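Alginate lyase (Paenibacillus sp. FPU-7, PDB 6KFN) catalyses the eliminative cleavage of alginate, a polyuronate, and is built as a right-handed parallel beta-helix of the pectate-lyase-like kind. Local coordinates at residues S38-A43 and G71-Y76; G95-H100 and G115-H120. All blocks are in the same frame, centred on the assembly; numbering follows the deposited sequence.

Contact 1. Residues S38-A43 and G71-Y76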
loop_
_atom_site.group_PDB
_atom_site.type_symbol
_atom_site.label_atom_id
_atom_site.label_comp_id
_atom_site.label_asym_id
_atom_site.label_seq_id
_atom_site.Cartn_x
_atom_site.Cartn_y
_atom_site.Cartn_z
ATOM N N SER A 38 -14.253 4.551 -13.404
ATOM C CA SER A 38 -13.421 5.251 -12.434
ATOM C C SER A 38 -14.319 5.506 -11.222
ATOM O O SER A 38 -15.016 6.509 -11.151
ATOM C CB SER A 38 -12.854 6.532 -13.015
ATOM O OG SER A 38 -12.244 6.274 -14.269
ATOM N N PHE A 39 -14.406 4.552 -10.326
ATOM C CA PHE A 39 -15.459 4.580 -9.294
ATOM C C PHE A 39 -15.042 5.432 -8.103
ATOM O O PHE A 39 -13.885 5.421 -7.704
ATOM C CB PHE A 39 -15.712 3.142 -8.879
ATOM C CG PHE A 39 -16.274 2.329 -10.016
ATOM C CD1 PHE A 39 -17.533 2.605 -10.523
ATOM C CD2 PHE A 39 -15.532 1.308 -10.576
ATOM C CE1 PHE A 39 -18.020 1.898 -11.621
ATOM C CE2 PHE A 39 -15.996 0.599 -11.673
ATOM C CZ PHE A 39 -17.245 0.906 -12.176
ATOM N N LYS A 40 -16.008 6.185 -7.553
ATOM C CA LYS A 40 -15.782 7.199 -6.530
ATOM C C LYS A 40 -16.601 6.913 -5.276
ATOM O O LYS A 40 -17.828 6.959 -5.308
ATOM C CB LYS A 40 -16.115 8.589 -7.074
ATOM C CG LYS A 40 -15.260 9.026 -8.274
ATOM C CD LYS A 40 -15.842 10.261 -8.955
ATOM C CE LYS A 40 -15.114 10.576 -10.250
ATOM N NZ LYS A 40 -15.180 9.430 -11.222
ATOM N N ALA A 41 -15.906 6.608 -4.192
ATOM C CA ALA A 41 -16.506 6.349 -2.889
ATOM C C ALA A 41 -16.354 7.633 -2.051
ATOM O O ALA A 41 -15.310 7.863 -1.457
ATOM C CB ALA A 41 -15.834 5.147 -2.238
ATOM N N GLU A 42 -17.391 8.482 -2.094
ATOM C CA GLU A 42 -17.329 9.854 -1.576
ATOM C C GLU A 42 -18.019 10.037 -0.225
ATOM O O GLU A 42 -17.594 10.871 0.571
ATOM C CB GLU A 42 -17.940 10.853 -2.571
ATOM C CG GLU A 42 -17.218 10.953 -3.882
ATOM C CD GLU A 42 -17.786 11.937 -4.894
ATOM O OE1 GLU A 42 -18.943 12.379 -4.756
ATOM O OE2 GLU A 42 -17.077 12.260 -5.846
ATOM N N ALA A 43 -19.104 9.344 0.025
ATOM C CA ALA A 43 -19.874 9.465 1.248
ATOM C C ALA A 43 -19.055 8.919 2.420
ATOM O O ALA A 43 -18.041 8.265 2.228
ATOM C CB ALA A 43 -21.187 8.683 1.101
ATOM N N GLY A 71 -4.404 5.918 -17.162
ATOM C CA GLY A 71 -5.198 6.959 -16.549
ATOM C C GLY A 71 -6.106 6.477 -15.440
ATOM O O GLY A 71 -6.340 5.287 -15.264
ATOM N N GLY A 72 -6.610 7.434 -14.674
ATOM C CA GLY A 72 -7.634 7.130 -13.713
ATOM C C GLY A 72 -7.189 6.243 -12.569
ATOM O O GLY A 72 -6.043 6.198 -12.166
ATOM N N TYR A 73 -8.147 5.540 -12.023
ATOM C CA TYR A 73 -7.967 4.726 -10.830
ATOM C C TYR A 73 -9.009 3.636 -10.893
ATOM O O TYR A 73 -10.047 3.763 -11.567
ATOM C CB TYR A 73 -8.144 5.568 -9.586
ATOM C CG TYR A 73 -9.273 6.524 -9.730
ATOM C CD1 TYR A 73 -10.563 6.128 -9.559
ATOM C CD2 TYR A 73 -9.022 7.867 -10.011
ATOM C CE1 TYR A 73 -11.622 7.025 -9.673
ATOM C CE2 TYR A 73 -10.054 8.781 -10.127
ATOM C CZ TYR A 73 -11.350 8.363 -9.970
ATOM O OH TYR A 73 -12.394 9.231 -10.078
ATOM N N SER A 74 -8.761 2.555 -10.182
ATOM C CA SER A 74 -9.816 1.576 -10.063
ATOM C C SER A 74 -10.884 2.048 -9.079
ATOM O O SER A 74 -12.085 1.923 -9.325
ATOM C CB SER A 74 -9.310 0.221 -9.634
ATOM O OG SER A 74 -8.181 -0.223 -10.401
ATOM N N LEU A 75 -10.446 2.634 -7.963
ATOM C CA LEU A 75 -11.342 3.139 -6.933
ATOM C C LEU A 75 -10.677 4.334 -6.271
ATOM O O LEU A 75 -9.511 4.268 -5.892
ATOM C CB LEU A 75 -11.622 2.031 -5.917
ATOM C CG LEU A 75 -12.606 2.369 -4.790
ATOM C CD1 LEU A 75 -14.040 2.643 -5.347
ATOM C CD2 LEU A 75 -12.640 1.269 -3.760
ATOM N N TYR A 76 -11.451 5.412 -6.100
ATOM C CA TYR A 76 -10.989 6.652 -5.464
ATOM C C TYR A 76 -11.867 6.862 -4.237
ATOM O O TYR A 76 -13.073 7.085 -4.380
ATOM C CB TYR A 76 -11.120 7.823 -6.433
ATOM C CG TYR A 76 -10.650 9.160 -5.930
ATOM C CD1 TYR A 76 -9.595 9.298 -5.059
ATOM C CD2 TYR A 76 -11.264 10.326 -6.344
ATOM C CE1 TYR A 76 -9.130 10.553 -4.661
ATOM C CE2 TYR A 76 -10.815 11.573 -5.961
ATOM C CZ TYR A 76 -9.759 11.685 -5.111
ATOM O OH TYR A 76 -9.347 12.934 -4.745
#
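Tyr-73 and Lys-40 cross at about a right angle, phenol against ammonium, on the face of the strand pair that carries Lys-40 and Tyr-76. The ring of Tyr-73 leaves its backbone in the crowded position, CG between the backbone N and the carbonyl carbon (chi1 41°), and so reaches across to 38-43, its CE1 corner 3.6 Å from CB of Ser-38. Lys-40 runs out nearly straight and bends only at its last torsion, which turns NZ back to the phenol edge. There NZ of Lys-40 makes a weak hydrogen bond of 3.0 Å to OH of Tyr-73. NZ of Lys-40 also donates a hydrogen bond of 2.9 Å to O of Ser-38, approaching above that carbonyl's plane. The two acceptors would probably hold the ammonium group in place. An alanine at Tyr-73 would remove the ring that CB of Ser-38 and CB of Tyr-76 pack against, and would probably leave the lysine end less firmly fixed.

Strand 39-41, an outermost strand of a parallel sheet that forms one wall of the right-handed beta-helix, pairs in parallel with strand 73-77. O of Phe-39 accepts a hydrogen bond from N of Tyr-76 at 2.9 Å, nearly along the C=O axis, and N of Ala-41 donates to O of Tyr-76 at 2.9 Å. On the same face as Lys-40, CB of Tyr-76 rests 3.4 Å above the plane of the Tyr-73 ring, offset toward its rim.

The other face is apolar. Leu-75, with CG anti to the backbone N (chi1 -177°), brings CD1 to 3.9 Å from CB of Phe-39, whose ring leads away from Leu-75 to pack on Ala-11, Leu-14 and Leu-18 of helix 11-19.

Contact 2. Residues G95-H100 and G115-H120; sequences GIMLDH and GDEGVH
Two successive turns of the right-handed beta-helix stack here, strand 94-99 running parallel to strand 119-122 in the same wall of the coil. Four backbone hydrogen bonds join them. The first is the longest, from N of Gly-95 to O of Glu-117 at 3.3 Å; the next three follow the parallel ladder, and the last, N of Leu-98 to O of His-120, lies almost along the C=O axis. A water donates to O of Ile-96 and to O of Glu-117, tying the turn at 117 to the strand beside it. Gly-95 suits its place, since a side chain on it would run into O of Gly-118.

On the face of Ile-96 and Val-119, CD1 of Leu-98 comes 4.1 Å from CG1 of Val-119. On the opposite face, Met-97 and His-120 lie side by side and point the same way. CG of Met-97 anti to the backbone N and a bend at chi2 put SD 4.2 Å from the His-120 ring centroid, an oblique sulfur-aromatic contact; the bend at chi3 brings CE to 3.7 Å from ND1 of His-120. NE2 of His-120 donates to O of Gly-152, while Glu-117, also in a salt bridge with Lys-94, takes the other nitrogen. With acceptors at both nitrogens, the ring is probably doubly protonated and so cationic. OE2 of Glu-117 uses its anti lone pair to accept the hydrogen bond from ND1 of His-120 in the ring plane, at 2.7 Å and 173°.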
loop_
_atom_site.group_PDB
_atom_site.type_symbol
_atom_site.label_atom_id
_atom_site.label_comp_id
_atom_site.label_asym_id
_atom_site.label_seq_id
_atom_site.Cartn_x
_atom_site.Cartn_y
_atom_site.Cartn_z
ATOM N N GLY A 95 -4.352 1.869 -8.407
ATOM C CA GLY A 95 -5.337 0.899 -7.995
ATOM C C GLY A 95 -6.405 1.540 -7.106
ATOM O O GLY A 95 -7.521 1.800 -7.539
ATOM N N ILE A 96 -6.016 1.809 -5.858
ATOM C CA ILE A 96 -6.880 2.501 -4.909
ATOM C C ILE A 96 -6.153 3.755 -4.453
ATOM O O ILE A 96 -5.039 3.681 -3.937
ATOM C CB ILE A 96 -7.268 1.631 -3.710
ATOM C CG1 ILE A 96 -7.854 0.323 -4.148
ATOM C CG2 ILE A 96 -8.236 2.413 -2.820
ATOM C CD1 ILE A 96 -8.218 -0.621 -2.994
ATOM N N MET A 97 -6.785 4.900 -4.643
ATOM C CA MET A 97 -6.306 6.175 -4.136
ATOM C C MET A 97 -7.249 6.609 -3.032
ATOM O O MET A 97 -8.464 6.637 -3.236
ATOM C CB MET A 97 -6.293 7.229 -5.253
ATOM C CG MET A 97 -5.849 8.629 -4.811
ATOM S SD MET A 97 -4.124 8.775 -4.309
ATOM C CE MET A 97 -3.339 8.545 -5.866
ATOM N N LEU A 98 -6.692 6.951 -1.861
ATOM C CA LEU A 98 -7.446 7.526 -0.745
ATOM C C LEU A 98 -6.990 8.957 -0.555
ATOM O O LEU A 98 -5.806 9.204 -0.398
ATOM C CB LEU A 98 -7.201 6.723 0.532
ATOM C CG LEU A 98 -7.528 5.217 0.259
ATOM C CD1 LEU A 98 -6.348 4.350 -0.111
ATOM C CD2 LEU A 98 -8.144 4.731 1.582
ATOM N N ASP A 99 -7.935 9.898 -0.611
ATOM C CA ASP A 99 -7.691 11.307 -0.304
ATOM C C ASP A 99 -8.565 11.679 0.888
ATOM O O ASP A 99 -9.790 11.540 0.828
ATOM C CB ASP A 99 -7.975 12.258 -1.448
ATOM C CG ASP A 99 -6.819 12.520 -2.374
ATOM O OD1 ASP A 99 -5.659 12.419 -1.936
ATOM O OD2 ASP A 99 -7.086 12.985 -3.521
ATOM N N HIS A 100 -7.925 12.170 1.956
ATOM C CA HIS A 100 -8.630 12.579 3.173
ATOM C C HIS A 100 -9.692 11.570 3.585
ATOM O O HIS A 100 -10.793 11.932 3.984
ATOM C CB HIS A 100 -9.133 14.021 3.130
ATOM C CG HIS A 100 -10.015 14.351 1.979
ATOM N ND1 HIS A 100 -11.331 13.950 1.889
ATOM C CD2 HIS A 100 -9.739 15.053 0.856
ATOM C CE1 HIS A 100 -11.824 14.404 0.753
ATOM N NE2 HIS A 100 -10.894 15.076 0.112
ATOM N N GLY A 115 -0.709 1.092 -13.747
ATOM C CA GLY A 115 0.299 1.900 -14.428
ATOM C C GLY A 115 1.377 2.467 -13.505
ATOM O O GLY A 115 2.572 2.420 -13.830
ATOM N N ASP A 116 0.956 3.051 -12.379
ATOM C CA ASP A 116 1.822 3.607 -11.353
ATOM C C ASP A 116 1.636 2.766 -10.087
ATOM O O ASP A 116 1.912 1.564 -10.124
ATOM C CB ASP A 116 1.541 5.109 -11.159
ATOM C CG ASP A 116 1.941 5.979 -12.348
ATOM O OD1 ASP A 116 2.571 5.538 -13.318
ATOM O OD2 ASP A 116 1.600 7.200 -12.235
ATOM N N GLU A 117 1.162 3.376 -8.985
ATOM C CA GLU A 117 1.204 2.730 -7.674
ATOM C C GLU A 117 -0.099 1.997 -7.350
ATOM O O GLU A 117 -1.205 2.410 -7.705
ATOM C CB GLU A 117 1.598 3.720 -6.573
ATOM C CG GLU A 117 0.582 4.788 -6.168
ATOM C CD GLU A 117 0.546 6.073 -6.997
ATOM O OE1 GLU A 117 1.017 6.077 -8.156
ATOM O OE2 GLU A 117 -0.013 7.103 -6.507
ATOM N N GLY A 118 0.039 0.907 -6.603
ATOM C CA GLY A 118 -1.098 0.068 -6.279
ATOM C C GLY A 118 -2.109 0.734 -5.363
ATOM O O GLY A 118 -3.299 0.804 -5.693
ATOM N N VAL A 119 -1.646 1.151 -4.191
ATOM C CA VAL A 119 -2.479 1.773 -3.162
ATOM C C VAL A 119 -1.763 3.019 -2.689
ATOM O O VAL A 119 -0.566 2.960 -2.396
ATOM C CB VAL A 119 -2.737 0.816 -1.988
ATOM C CG1 VAL A 119 -3.535 1.487 -0.851
ATOM C CG2 VAL A 119 -3.473 -0.431 -2.487
ATOM N N HIS A 120 -2.480 4.129 -2.554
ATOM C CA HIS A 120 -1.877 5.374 -2.099
ATOM C C HIS A 120 -2.768 6.017 -1.044
ATOM O O HIS A 120 -3.924 6.337 -1.310
ATOM C CB HIS A 120 -1.682 6.303 -3.271
ATOM C CG HIS A 120 -0.815 7.506 -3.014
ATOM N ND1 HIS A 120 -0.131 8.085 -4.030
ATOM C CD2 HIS A 120 -0.461 8.193 -1.892
ATOM C CE1 HIS A 120 0.552 9.127 -3.581
ATOM N NE2 HIS A 120 0.333 9.235 -2.292
HETATM O O HOH W 1 -2.775 4.326 -5.814
#

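Both contacts pair parallel strands of one sheet, and strands 73-77 and 94-99 are neighbours in it, so contact 1 passes directly into contact 2: OH of Tyr-76 bonds to OD2 of Asp-99. Their settings differ. Contact 1 includes one of the sheet's two outermost strands and is partly buried, with an exposed lysine among its touching residues; contact 2 lies nearer the middle of the chain, and every residue that touches is buried. Apolar side chains line one face in each. The other face carries a lysine and tyrosines in contact 1, but a methionine beside a carboxylate-bound histidine in contact 2, where a water also joins the backbone.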